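PDB 6HOX: binding domain (Hc) of Paraclostridial Mosquitocidal Protein 1 from Paraclostridium bifermentans, which forms the receptor-binding part of a botulinum-like neurotoxin that targets Anopheles mosquitoes, and helps direct the toxin to host nerve cells. Local coordinates for residues Ser277-Lys280 with Glu285-Pro288; Thr348-Ser353 with Tyr359-Glu364; Arg292-Asn297 with Leu307-Ser312; Val334-Phe339 with Asn344-Leu349. All blocks are in the same frame, centred on the assembly; numbering follows the deposited sequence.

How the contacts relate
All four contacts lie in the C-terminal receptor-binding region, which belongs to the trefoil clan. Along the chain the order is contact 1, contact 3, contact 4, contact 2. Contacts 1, 2 and 4 form a cluster. The centre of contact 2 lies about 10 Å from that of contact 1 and about 10 Å from that of contact 4. Strand 361-363 ties them together: Leu-362 N probably hydrogen-bonds to Tyr-286 O of contact 1, and Asn-363 O to Ile-346 N of contact 4. Contacts 2 and 4 also share Thr-348 and Leu-349. Contact 3 stands apart, with its centre about 20 Å from the centre of contact 1. The cluster thus joins neighbouring hairpins through strand 361-363, while contact 3 joins two loop regions.

Contact 1 (Ser277-Lys280 with Glu285-Pro288); sequences STYK and EYYP
Tyr-279 and Tyr-286 are paired across a beta hairpin of the trefoil-type receptor-binding region, made by strands 275-280 and 285-291. They form a non-hydrogen-bonded antiparallel pair. Their rings are oblique, with planes at 43° and centroids 4.7 Å apart. A chi1 of -178° swings the Tyr-279 ring away from its own backbone N. This lays CD1 of Tyr-279 over the centre of the Tyr-286 ring, 3.5 Å above its plane. CB of Tyr-279 lies 3.6 Å from CD2 of Tyr-286. Tyr-342 meets the Tyr-286 ring edge-to-face.

On the face carrying Thr-278 and Tyr-287, the side chain of Lys-280 crosses Tyr-287 at about a right angle. The aliphatic chain makes this contact: CD of Lys-280 is 3.7 Å from CD1 of Tyr-287, and CE lies over one ring face. The amine end of Lys-280 is hydrogen-bonded to the hydroxyl of Tyr-411.

Near the turn, Lys-280 N donates to Glu-285 O at 2.8 Å. Thr-278 and Tyr-287 exchange two backbone hydrogen bonds. The one from Tyr-287 N to Thr-278 O is 2.8 Å long and almost straight, at 174° at the hydrogen.

Contact 2 (Thr348-Ser353 with Tyr359-Glu364); sequences TLPMYS and YMVLNE
Thr-348 and Val-361 form an antiparallel hydrogen-bonded pair, with each backbone N donating to the other's O. The bond from Thr-348 N to Val-361 O is 3.0 Å, and the return bond from Val-361 N to Thr-348 O is 2.9 Å. Both are nearly straight at hydrogen, at 174° and 170°. Thr-348 ends strand 345-348, and Val-361 opens strand 361-363. Beyond this pair the 348-353 segment runs on as loop.

Around the backbone pair the side chains pack closely. The chi1 of Thr-348 (-167°) sets CG2 between the backbone N and the carbonyl carbon, where it touches CB of Asn-363 at 3.5 Å. OG1 of Thr-348 is hydrogen-bonded to Asn-367 N. Leu-349 starts away from the other segment, but its CD2 comes back to reach SD of Met-360 at 3.6 Å. The same CD2 also lies near Tyr-359 O. The Met-360 chain is bent at both chi2 and chi3. This curls its CE back to 3.5 Å from Thr-348 O. On Pro-350, CD approaches Tyr-359 O at 3.4 Å and lies 4.0 Å from CG2 of Val-361.

Strand 285-291 flanks the pair, with Glu-285 and Tyr-287 touching Val-361. The backbone of Met-360 bonds to Leu-412 in strand 409-415. The contact joins two successive strands of the trefoil-type region. Its two bonds satisfy the backbone N and O of both Thr-348 and Val-361 where they are buried, and carbon groups, some set against carbonyl oxygens, pack round them.

Contact 3 (Arg292-Asn297 with Leu307-Ser312); sequences RMRTFN and LYHKGS
Arg-294 reaches His-309 through one hydrogen bond, and its side chain can be followed outward from the backbone. CB points toward the 307-312 segment. It lies in the plane of the His-309 ring at the ring edge, 4.0 Å from CE1 of His-309. CG is anti to the carbonyl carbon (chi1 -61°) and carries the chain onward. CD comes within 3.5 Å of ND1 of His-309. At chi3 (73°) the chain bends. NE and CZ then stay near the same ring nitrogen, and NH1 turns back to it. NH1 donates to ND1 of His-309 at 2.8 Å. The ring nitrogen lies in the guanidinium plane, and NH1 lies close to the imidazole plane, although the two planes are 56° apart.

The contact bridges parts of the trefoil-type receptor-binding region that adjoin the small two-stranded antiparallel sheet of strands 295-297 and 302-305. Arg-294 precedes the first strand, and His-309 lies in the loop after the second. Tyr-306, just before that loop segment, makes a cation-pi contact with Arg-294.

ND1 accepts the bond, so it probably carries no proton here. Backbone N of His-309 donates to a carboxylate oxygen of Glu-446. NH1 has a second partner, water 1, at 3.0 Å. This water accepts from NH1 and donates to Lys-310 O at 3.2 Å, extending the link to the loop backbone. Within the loop, OG of Ser-312 donates to a lone pair of His-309 O at 2.9 Å, in the carbonyl plane.

Contact 4 (Val334-Phe339 with Asn344-Leu349); sequences VADVKF and NLILTL
Strands 333-339 and 345-348 make a beta hairpin in the receptor-binding region, and this contact lies across its two arms. Lys-338 and Ile-346 are its antiparallel non-hydrogen-bonded pair, with CA atoms 4.4 Å apart. Backbone bonds run from Leu-347 N to Val-337 O at 2.9 Å and from Phe-339 N to Leu-345 O at 3.0 Å.

Ile-346 places CG1 between its backbone N and carbonyl carbon (chi1 61°), and CD1 then reaches Asp-336. That methyl lies 3.7 Å from CG of Asp-336, beside the carboxylate. The carboxylate itself has polar partners: OD2 forms a salt bridge with Arg-366, and OD1 accepts from water 2. Water 2 also accepts from Val-337 N and donates to Leu-347 O at 2.7 Å. It links this N and O, which do not bond directly.

The buried side is apolar. CB of Val-337 meets CB of Leu-347 at 4.2 Å. The Phe-339 ring crosses Leu-347 obliquely, with its CE1 4.0 Å from CB of Leu-347. Val-317 packs on Val-337 and Phe-339, while Leu-370 packs on Val-337 and Leu-347.

The short strand segments run at 134° to each other, well twisted from a straight antiparallel pair. Such two-stranded hairpins are the building units of the beta-trefoil fold, to whose clan this region belongs.

Contact 1 (Ser277-Lys280 with Glu285-Pro288)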
loop_
_atom_site.group_PDB
_atom_site.type_symbol
_atom_site.label_atom_id
_atom_site.label_comp_id
_atom_site.label_asym_id
_atom_site.label_seq_id
_atom_site.Cartn_x
_atom_site.Cartn_y
_atom_site.Cartn_z
ATOM N N SER A 277 -3.284 22.406 -15.141
ATOM C CA SER A 277 -2.692 22.918 -16.378
ATOM C C SER A 277 -3.176 24.348 -16.645
ATOM O O SER A 277 -4.237 24.764 -16.194
ATOM C CB SER A 277 -2.987 22.032 -17.550
ATOM O OG SER A 277 -4.369 22.027 -17.842
ATOM N N THR A 278 -2.355 25.088 -17.385
ATOM C CA THR A 278 -2.583 26.486 -17.669
ATOM C C THR A 278 -2.114 26.769 -19.103
ATOM O O THR A 278 -0.978 26.423 -19.486
ATOM C CB THR A 278 -1.878 27.367 -16.631
ATOM O OG1 THR A 278 -2.240 28.726 -16.893
ATOM C CG2 THR A 278 -0.372 27.234 -16.653
ATOM N N TYR A 279 -3.007 27.383 -19.885
ATOM C CA TYR A 279 -2.701 27.831 -21.222
ATOM C C TYR A 279 -1.923 29.146 -21.126
ATOM O O TYR A 279 -2.423 30.119 -20.583
ATOM C CB TYR A 279 -3.987 27.994 -22.033
ATOM C CG TYR A 279 -3.754 28.422 -23.457
ATOM C CD1 TYR A 279 -3.030 27.627 -24.329
ATOM C CD2 TYR A 279 -4.246 29.626 -23.930
ATOM C CE1 TYR A 279 -2.805 28.016 -25.639
ATOM C CE2 TYR A 279 -4.028 30.031 -25.236
ATOM C CZ TYR A 279 -3.309 29.222 -26.092
ATOM O OH TYR A 279 -3.095 29.622 -27.373
ATOM N N LYS A 280 -0.683 29.149 -21.618
ATOM C CA LYS A 280 0.102 30.358 -21.676
ATOM C C LYS A 280 -0.019 30.933 -23.086
ATOM O O LYS A 280 0.642 30.466 -24.005
ATOM C CB LYS A 280 1.547 30.087 -21.260
ATOM C CG LYS A 280 1.732 29.954 -19.760
ATOM C CD LYS A 280 3.160 29.713 -19.359
ATOM C CE LYS A 280 3.301 29.380 -17.892
ATOM N NZ LYS A 280 2.922 30.529 -17.033
ATOM N N GLU A 285 1.047 27.200 -25.905
ATOM C CA GLU A 285 1.179 25.952 -25.135
ATOM C C GLU A 285 0.344 25.942 -23.845
ATOM O O GLU A 285 0.225 26.936 -23.137
ATOM C CB GLU A 285 2.645 25.713 -24.770
ATOM C CG GLU A 285 3.569 25.596 -25.972
ATOM C CD GLU A 285 3.375 24.373 -26.857
ATOM O OE1 GLU A 285 2.625 23.443 -26.468
ATOM O OE2 GLU A 285 3.987 24.351 -27.939
ATOM N N TYR A 286 -0.190 24.751 -23.544
ATOM C CA TYR A 286 -0.663 24.373 -22.219
ATOM C C TYR A 286 0.485 23.734 -21.421
ATOM O O TYR A 286 1.155 22.815 -21.903
ATOM C CB TYR A 286 -1.819 23.378 -22.320
ATOM C CG TYR A 286 -2.980 23.829 -23.165
ATOM C CD1 TYR A 286 -3.003 23.582 -24.525
ATOM C CD2 TYR A 286 -4.075 24.458 -22.598
ATOM C CE1 TYR A 286 -4.068 23.980 -25.312
ATOM C CE2 TYR A 286 -5.159 24.848 -23.368
ATOM C CZ TYR A 286 -5.153 24.612 -24.732
ATOM O OH TYR A 286 -6.211 24.990 -25.513
ATOM N N TYR A 287 0.689 24.226 -20.197
ATOM C CA TYR A 287 1.712 23.748 -19.283
ATOM C C TYR A 287 1.044 23.031 -18.109
ATOM O O TYR A 287 0.205 23.611 -17.425
ATOM C CB TYR A 287 2.577 24.901 -18.763
ATOM C CG TYR A 287 3.568 25.457 -19.756
ATOM C CD1 TYR A 287 3.175 26.303 -20.782
ATOM C CD2 TYR A 287 4.906 25.113 -19.688
ATOM C CE1 TYR A 287 4.089 26.810 -21.697
ATOM C CE2 TYR A 287 5.832 25.608 -20.595
ATOM C CZ TYR A 287 5.427 26.463 -21.608
ATOM O OH TYR A 287 6.357 26.930 -22.502
ATOM N N PRO A 288 1.404 21.760 -17.807
ATOM C CA PRO A 288 0.955 21.139 -16.560
ATOM C C PRO A 288 1.832 21.664 -15.415
ATOM O O PRO A 288 3.007 21.948 -15.617
ATOM C CB PRO A 288 1.136 19.644 -16.849
ATOM C CG PRO A 288 2.349 19.609 -17.761
ATOM C CD PRO A 288 2.232 20.858 -18.620
#

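Contact 2 (Thr348-Ser353 with Tyr359-Glu364)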
loop_
_atom_site.group_PDB
_atom_site.type_symbol
_atom_site.label_atom_id
_atom_site.label_comp_id
_atom_site.label_asym_id
_atom_site.label_seq_id
_atom_site.Cartn_x
_atom_site.Cartn_y
_atom_site.Cartn_z
ATOM N N THR A 348 4.509 16.015 -23.015
ATOM C CA THR A 348 5.672 15.960 -23.901
ATOM C C THR A 348 6.475 17.256 -23.760
ATOM O O THR A 348 6.136 18.126 -22.966
ATOM C CB THR A 348 5.217 15.646 -25.335
ATOM O OG1 THR A 348 6.369 15.293 -26.104
ATOM C CG2 THR A 348 4.469 16.794 -25.981
ATOM N N LEU A 349 7.578 17.342 -24.499
ATOM C CA LEU A 349 8.335 18.567 -24.591
ATOM C C LEU A 349 7.864 19.315 -25.826
ATOM O O LEU A 349 7.399 18.713 -26.799
ATOM C CB LEU A 349 9.840 18.276 -24.666
ATOM C CG LEU A 349 10.496 17.868 -23.347
ATOM C CD1 LEU A 349 11.795 17.122 -23.584
ATOM C CD2 LEU A 349 10.730 19.066 -22.462
ATOM N N PRO A 350 8.002 20.655 -25.831
ATOM C CA PRO A 350 7.733 21.432 -27.035
ATOM C C PRO A 350 8.914 21.291 -28.007
ATOM O O PRO A 350 10.044 20.924 -27.609
ATOM C CB PRO A 350 7.596 22.852 -26.483
ATOM C CG PRO A 350 8.575 22.877 -25.323
ATOM C CD PRO A 350 8.520 21.481 -24.729
ATOM N N MET A 351 8.634 21.591 -29.276
ATOM C CA MET A 351 9.603 21.616 -30.340
ATOM C C MET A 351 10.768 22.522 -29.952
ATOM O O MET A 351 10.556 23.684 -29.626
ATOM C CB MET A 351 8.932 22.159 -31.602
ATOM C CG MET A 351 9.860 22.343 -32.765
ATOM S SD MET A 351 8.926 22.936 -34.191
ATOM C CE MET A 351 8.257 21.375 -34.774
ATOM N N TYR A 352 11.986 21.977 -30.031
ATOM C CA TYR A 352 13.204 22.612 -29.512
ATOM C C TYR A 352 13.462 23.995 -30.139
ATOM O O TYR A 352 13.986 24.910 -29.473
ATOM C CB TYR A 352 14.423 21.724 -29.773
ATOM C CG TYR A 352 15.687 22.268 -29.162
ATOM C CD1 TYR A 352 15.927 22.151 -27.803
ATOM C CD2 TYR A 352 16.625 22.935 -29.932
ATOM C CE1 TYR A 352 17.076 22.657 -27.224
ATOM C CE2 TYR A 352 17.782 23.448 -29.368
ATOM C CZ TYR A 352 18.008 23.310 -28.011
ATOM O OH TYR A 352 19.145 23.816 -27.453
ATOM N N SER A 353 13.161 24.114 -31.433
ATOM C CA SER A 353 13.378 25.343 -32.218
ATOM C C SER A 353 12.522 26.495 -31.673
ATOM O O SER A 353 12.927 27.658 -31.732
ATOM C CB SER A 353 13.084 25.091 -33.683
ATOM O OG SER A 353 11.724 24.709 -33.869
ATOM N N TYR A 359 10.924 22.509 -19.777
ATOM C CA TYR A 359 9.567 22.474 -19.235
ATOM C C TYR A 359 8.669 21.625 -20.132
ATOM O O TYR A 359 8.712 21.716 -21.374
ATOM C CB TYR A 359 8.981 23.882 -19.078
ATOM C CG TYR A 359 9.749 24.730 -18.106
ATOM C CD1 TYR A 359 9.738 24.455 -16.748
ATOM C CD2 TYR A 359 10.540 25.776 -18.545
ATOM C CE1 TYR A 359 10.487 25.201 -15.854
ATOM C CE2 TYR A 359 11.284 26.543 -17.659
ATOM C CZ TYR A 359 11.255 26.257 -16.310
ATOM O OH TYR A 359 11.989 27.011 -15.440
ATOM N N MET A 360 7.825 20.812 -19.487
ATOM C CA MET A 360 6.907 19.956 -20.202
ATOM C C MET A 360 5.663 20.770 -20.546
ATOM O O MET A 360 5.309 21.667 -19.801
ATOM C CB MET A 360 6.498 18.734 -19.372
ATOM C CG MET A 360 7.669 17.938 -18.823
ATOM S SD MET A 360 8.756 17.213 -20.084
ATOM C CE MET A 360 7.711 15.930 -20.762
ATOM N N VAL A 361 5.013 20.393 -21.653
ATOM C CA VAL A 361 3.782 20.951 -22.116
ATOM C C VAL A 361 2.819 19.793 -22.387
ATOM O O VAL A 361 3.218 18.630 -22.307
ATOM C CB VAL A 361 4.009 21.812 -23.384
ATOM C CG1 VAL A 361 4.924 22.994 -23.098
ATOM C CG2 VAL A 361 4.559 20.982 -24.538
ATOM N N LEU A 362 1.554 20.130 -22.669
ATOM C CA LEU A 362 0.554 19.199 -23.140
ATOM C C LEU A 362 0.323 19.467 -24.627
ATOM O O LEU A 362 -0.044 20.565 -24.998
ATOM C CB LEU A 362 -0.751 19.378 -22.356
ATOM C CG LEU A 362 -0.613 19.358 -20.840
ATOM C CD1 LEU A 362 -1.965 19.557 -20.185
ATOM C CD2 LEU A 362 0.034 18.060 -20.360
ATOM N N ASN A 363 0.541 18.446 -25.457
ATOM C CA ASN A 363 0.564 18.613 -26.887
ATOM C C ASN A 363 -0.014 17.358 -27.525
ATOM O O ASN A 363 0.155 16.279 -26.989
ATOM C CB ASN A 363 1.987 18.865 -27.387
ATOM C CG ASN A 363 2.052 19.698 -28.650
ATOM O OD1 ASN A 363 1.808 20.893 -28.616
ATOM N ND2 ASN A 363 2.434 19.086 -29.754
ATOM N N GLU A 364 -0.693 17.531 -28.664
ATOM C CA GLU A 364 -1.163 16.438 -29.486
ATOM C C GLU A 364 0.043 15.747 -30.133
ATOM O O GLU A 364 0.046 14.545 -30.319
ATOM C CB GLU A 364 -2.123 16.954 -30.556
ATOM C CG GLU A 364 -2.713 15.840 -31.396
ATOM C CD GLU A 364 -4.075 16.133 -32.001
ATOM O OE1 GLU A 364 -4.192 17.144 -32.731
ATOM O OE2 GLU A 364 -5.016 15.352 -31.735
#

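Contact 3 (Arg292-Asn297 with Leu307-Ser312)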
loop_
_atom_site.group_PDB
_atom_site.type_symbol
_atom_site.label_atom_id
_atom_site.label_comp_id
_atom_site.label_asym_id
_atom_site.label_seq_id
_atom_site.Cartn_x
_atom_site.Cartn_y
_atom_site.Cartn_z
ATOM N N ARG A 292 -0.278 24.239 -5.168
ATOM C CA ARG A 292 0.072 24.199 -3.749
ATOM C C ARG A 292 -0.691 23.055 -3.062
ATOM O O ARG A 292 -1.785 22.669 -3.477
ATOM C CB ARG A 292 -0.168 25.562 -3.084
ATOM C CG ARG A 292 -1.594 26.090 -3.182
ATOM C CD ARG A 292 -1.808 27.354 -2.355
ATOM N NE ARG A 292 -1.380 28.595 -3.013
ATOM C CZ ARG A 292 -0.401 29.396 -2.583
ATOM N NH1 ARG A 292 0.320 29.059 -1.526
ATOM N NH2 ARG A 292 -0.148 30.534 -3.207
ATOM N N MET A 293 -0.076 22.525 -2.002
ATOM C CA MET A 293 -0.593 21.435 -1.181
ATOM C C MET A 293 -1.984 21.811 -0.647
ATOM O O MET A 293 -2.157 22.865 -0.054
ATOM C CB MET A 293 0.371 21.196 -0.013
ATOM C CG MET A 293 -0.062 20.106 0.965
ATOM S SD MET A 293 0.807 18.543 0.713
ATOM C CE MET A 293 2.474 19.006 1.178
ATOM N N ARG A 294 -2.977 20.955 -0.899
ATOM C CA ARG A 294 -4.291 21.048 -0.277
ATOM C C ARG A 294 -4.418 19.934 0.769
ATOM O O ARG A 294 -4.069 18.791 0.481
ATOM C CB ARG A 294 -5.401 20.938 -1.327
ATOM C CG ARG A 294 -5.381 22.024 -2.397
ATOM C CD ARG A 294 -6.465 21.831 -3.449
ATOM N NE ARG A 294 -7.781 22.143 -2.913
ATOM C CZ ARG A 294 -8.772 21.278 -2.715
ATOM N NH1 ARG A 294 -8.689 20.026 -3.141
ATOM N NH2 ARG A 294 -9.849 21.678 -2.067
ATOM N N THR A 295 -4.912 20.283 1.967
ATOM C CA THR A 295 -5.115 19.355 3.071
ATOM C C THR A 295 -6.484 19.602 3.707
ATOM O O THR A 295 -7.056 20.681 3.571
ATOM C CB THR A 295 -4.006 19.457 4.131
ATOM O OG1 THR A 295 -4.047 20.735 4.753
ATOM C CG2 THR A 295 -2.612 19.242 3.576
ATOM N N PHE A 296 -7.007 18.575 4.379
ATOM C CA PHE A 296 -8.171 18.711 5.232
ATOM C C PHE A 296 -7.838 18.156 6.615
ATOM O O PHE A 296 -6.795 17.512 6.829
ATOM C CB PHE A 296 -9.405 18.031 4.631
ATOM C CG PHE A 296 -9.283 16.549 4.374
ATOM C CD1 PHE A 296 -8.724 16.076 3.194
ATOM C CD2 PHE A 296 -9.758 15.626 5.292
ATOM C CE1 PHE A 296 -8.632 14.713 2.943
ATOM C CE2 PHE A 296 -9.647 14.263 5.051
ATOM C CZ PHE A 296 -9.083 13.806 3.882
ATOM N N ASN A 297 -8.742 18.438 7.555
ATOM C CA ASN A 297 -8.587 18.069 8.943
ATOM C C ASN A 297 -9.535 16.911 9.250
ATOM O O ASN A 297 -10.723 16.979 8.943
ATOM C CB ASN A 297 -8.857 19.263 9.862
ATOM C CG ASN A 297 -7.635 20.132 10.049
ATOM O OD1 ASN A 297 -6.657 19.715 10.671
ATOM N ND2 ASN A 297 -7.682 21.337 9.511
ATOM N N LEU A 307 -6.309 13.784 -2.359
ATOM C CA LEU A 307 -5.803 13.020 -3.507
ATOM C C LEU A 307 -6.712 13.186 -4.726
ATOM O O LEU A 307 -6.230 13.068 -5.850
ATOM C CB LEU A 307 -5.723 11.528 -3.160
ATOM C CG LEU A 307 -4.895 11.153 -1.932
ATOM C CD1 LEU A 307 -4.910 9.655 -1.737
ATOM C CD2 LEU A 307 -3.476 11.660 -2.041
ATOM N N TYR A 308 -8.021 13.370 -4.504
ATOM C CA TYR A 308 -9.010 13.373 -5.595
ATOM C C TYR A 308 -9.356 14.817 -6.030
ATOM O O TYR A 308 -9.669 15.049 -7.206
ATOM C CB TYR A 308 -10.297 12.647 -5.191
ATOM C CG TYR A 308 -10.197 11.275 -4.550
ATOM C CD1 TYR A 308 -9.152 10.393 -4.794
ATOM C CD2 TYR A 308 -11.217 10.832 -3.720
ATOM C CE1 TYR A 308 -9.103 9.136 -4.193
ATOM C CE2 TYR A 308 -11.194 9.580 -3.129
ATOM C CZ TYR A 308 -10.142 8.716 -3.376
ATOM O OH TYR A 308 -10.148 7.488 -2.782
ATOM N N HIS A 309 -9.362 15.761 -5.075
ATOM C CA HIS A 309 -9.665 17.208 -5.283
ATOM C C HIS A 309 -10.999 17.390 -6.019
ATOM O O HIS A 309 -11.084 18.132 -7.000
ATOM C CB HIS A 309 -8.527 17.911 -6.034
ATOM C CG HIS A 309 -7.181 17.700 -5.422
ATOM N ND1 HIS A 309 -6.740 18.432 -4.349
ATOM C CD2 HIS A 309 -6.205 16.804 -5.704
ATOM C CE1 HIS A 309 -5.531 18.029 -4.017
ATOM N NE2 HIS A 309 -5.184 17.020 -4.829
ATOM N N LYS A 310 -12.043 16.711 -5.537
ATOM C CA LYS A 310 -13.356 16.765 -6.178
ATOM C C LYS A 310 -13.885 18.202 -6.120
ATOM O O LYS A 310 -13.644 18.928 -5.165
ATOM C CB LYS A 310 -14.290 15.741 -5.532
ATOM C CG LYS A 310 -13.826 14.305 -5.724
ATOM C CD LYS A 310 -14.915 13.267 -5.597
ATOM C CE LYS A 310 -14.782 12.153 -6.613
ATOM N NZ LYS A 310 -15.861 11.149 -6.449
ATOM N N GLY A 311 -14.561 18.613 -7.193
ATOM C CA GLY A 311 -14.992 19.990 -7.380
ATOM C C GLY A 311 -13.849 20.935 -7.733
ATOM O O GLY A 311 -13.870 22.089 -7.317
ATOM N N SER A 312 -12.863 20.455 -8.509
ATOM C CA SER A 312 -11.734 21.269 -8.973
ATOM C C SER A 312 -11.318 20.885 -10.401
ATOM O O SER A 312 -11.770 19.865 -10.968
ATOM C CB SER A 312 -10.563 21.132 -8.062
ATOM O OG SER A 312 -9.707 20.101 -8.544
HETATM O O HOH W 1 -11.392 18.707 -2.866
#

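Contact 4 (Val334-Phe339 with Asn344-Leu349)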
loop_
_atom_site.group_PDB
_atom_site.type_symbol
_atom_site.label_atom_id
_atom_site.label_comp_id
_atom_site.label_asym_id
_atom_site.label_seq_id
_atom_site.Cartn_x
_atom_site.Cartn_y
_atom_site.Cartn_z
ATOM N N VAL A 334 7.504 1.872 -22.625
ATOM C CA VAL A 334 7.365 3.156 -23.251
ATOM C C VAL A 334 5.870 3.450 -23.352
ATOM O O VAL A 334 5.088 2.627 -23.819
ATOM C CB VAL A 334 8.064 3.226 -24.624
ATOM C CG1 VAL A 334 7.687 4.497 -25.380
ATOM C CG2 VAL A 334 9.573 3.151 -24.459
ATOM N N ALA A 335 5.474 4.615 -22.856
ATOM C CA ALA A 335 4.062 4.911 -22.717
ATOM C C ALA A 335 3.865 6.430 -22.678
ATOM O O ALA A 335 4.783 7.187 -22.374
ATOM C CB ALA A 335 3.524 4.225 -21.477
ATOM N N ASP A 336 2.662 6.867 -23.032
ATOM C CA ASP A 336 2.322 8.257 -22.956
ATOM C C ASP A 336 1.387 8.466 -21.778
ATOM O O ASP A 336 0.650 7.566 -21.395
ATOM C CB ASP A 336 1.730 8.745 -24.273
ATOM C CG ASP A 336 2.811 8.838 -25.335
ATOM O OD1 ASP A 336 3.894 9.449 -25.053
ATOM O OD2 ASP A 336 2.593 8.273 -26.402
ATOM N N VAL A 337 1.467 9.666 -21.214
ATOM C CA VAL A 337 0.529 10.123 -20.204
ATOM C C VAL A 337 -0.439 11.099 -20.874
ATOM O O VAL A 337 -0.055 12.232 -21.223
ATOM C CB VAL A 337 1.269 10.764 -19.019
ATOM C CG1 VAL A 337 0.307 11.214 -17.939
ATOM C CG2 VAL A 337 2.332 9.823 -18.458
ATOM N N LYS A 338 -1.677 10.629 -21.043
ATOM C CA LYS A 338 -2.747 11.317 -21.730
ATOM C C LYS A 338 -3.607 12.054 -20.701
ATOM O O LYS A 338 -4.065 11.473 -19.695
ATOM C CB LYS A 338 -3.580 10.300 -22.510
ATOM C CG LYS A 338 -4.826 10.825 -23.210
ATOM C CD LYS A 338 -5.611 9.676 -23.825
ATOM C CE LYS A 338 -7.085 9.958 -24.012
ATOM N NZ LYS A 338 -7.862 8.697 -24.133
ATOM N N PHE A 339 -3.843 13.333 -20.984
ATOM C CA PHE A 339 -4.647 14.175 -20.144
ATOM C C PHE A 339 -6.107 14.109 -20.611
ATOM O O PHE A 339 -6.463 14.687 -21.631
ATOM C CB PHE A 339 -4.061 15.582 -20.161
ATOM C CG PHE A 339 -2.856 15.730 -19.276
ATOM C CD1 PHE A 339 -1.718 14.963 -19.485
ATOM C CD2 PHE A 339 -2.864 16.635 -18.227
ATOM C CE1 PHE A 339 -0.612 15.094 -18.655
ATOM C CE2 PHE A 339 -1.759 16.759 -17.396
ATOM C CZ PHE A 339 -0.639 15.989 -17.613
ATOM N N ASN A 344 -7.079 14.599 -26.197
ATOM C CA ASN A 344 -6.094 14.202 -27.220
ATOM C C ASN A 344 -4.688 14.761 -26.933
ATOM O O ASN A 344 -3.798 14.660 -27.795
ATOM C CB ASN A 344 -6.570 14.618 -28.618
ATOM C CG ASN A 344 -6.635 16.122 -28.812
ATOM O OD1 ASN A 344 -6.830 16.876 -27.858
ATOM N ND2 ASN A 344 -6.474 16.572 -30.048
ATOM N N LEU A 345 -4.467 15.355 -25.755
ATOM C CA LEU A 345 -3.159 15.899 -25.428
ATOM C C LEU A 345 -2.390 14.919 -24.523
ATOM O O LEU A 345 -2.994 14.253 -23.659
ATOM C CB LEU A 345 -3.331 17.268 -24.762
ATOM C CG LEU A 345 -4.090 18.319 -25.588
ATOM C CD1 LEU A 345 -3.910 19.699 -24.975
ATOM C CD2 LEU A 345 -3.634 18.326 -27.037
ATOM N N ILE A 346 -1.062 14.861 -24.740
ATOM C CA ILE A 346 -0.137 14.038 -23.954
ATOM C C ILE A 346 0.997 14.907 -23.389
ATOM O O ILE A 346 1.289 16.024 -23.868
ATOM C CB ILE A 346 0.402 12.850 -24.774
ATOM C CG1 ILE A 346 1.183 13.300 -26.011
ATOM C CG2 ILE A 346 -0.723 11.889 -25.137
ATOM C CD1 ILE A 346 1.999 12.193 -26.641
ATOM N N LEU A 347 1.618 14.391 -22.321
ATOM C CA LEU A 347 2.729 15.043 -21.669
ATOM C C LEU A 347 3.941 14.894 -22.573
ATOM O O LEU A 347 4.325 13.785 -22.886
ATOM C CB LEU A 347 2.974 14.377 -20.312
ATOM C CG LEU A 347 4.066 14.983 -19.436
ATOM C CD1 LEU A 347 3.656 16.362 -18.961
ATOM C CD2 LEU A 347 4.351 14.070 -18.245
ATOM N N THR A 348 4.509 16.015 -23.015
ATOM C CA THR A 348 5.672 15.960 -23.901
ATOM C C THR A 348 6.475 17.256 -23.760
ATOM O O THR A 348 6.136 18.126 -22.966
ATOM C CB THR A 348 5.217 15.646 -25.335
ATOM O OG1 THR A 348 6.369 15.293 -26.104
ATOM C CG2 THR A 348 4.469 16.794 -25.981
ATOM N N LEU A 349 7.578 17.342 -24.499
ATOM C CA LEU A 349 8.335 18.567 -24.591
ATOM C C LEU A 349 7.864 19.315 -25.826
ATOM O O LEU A 349 7.399 18.713 -26.799
ATOM C CB LEU A 349 9.840 18.276 -24.666
ATOM C CG LEU A 349 10.496 17.868 -23.347
ATOM C CD1 LEU A 349 11.795 17.122 -23.584
ATOM C CD2 LEU A 349 10.730 19.066 -22.462
HETATM O O HOH W 2 3.192 11.307 -22.925
#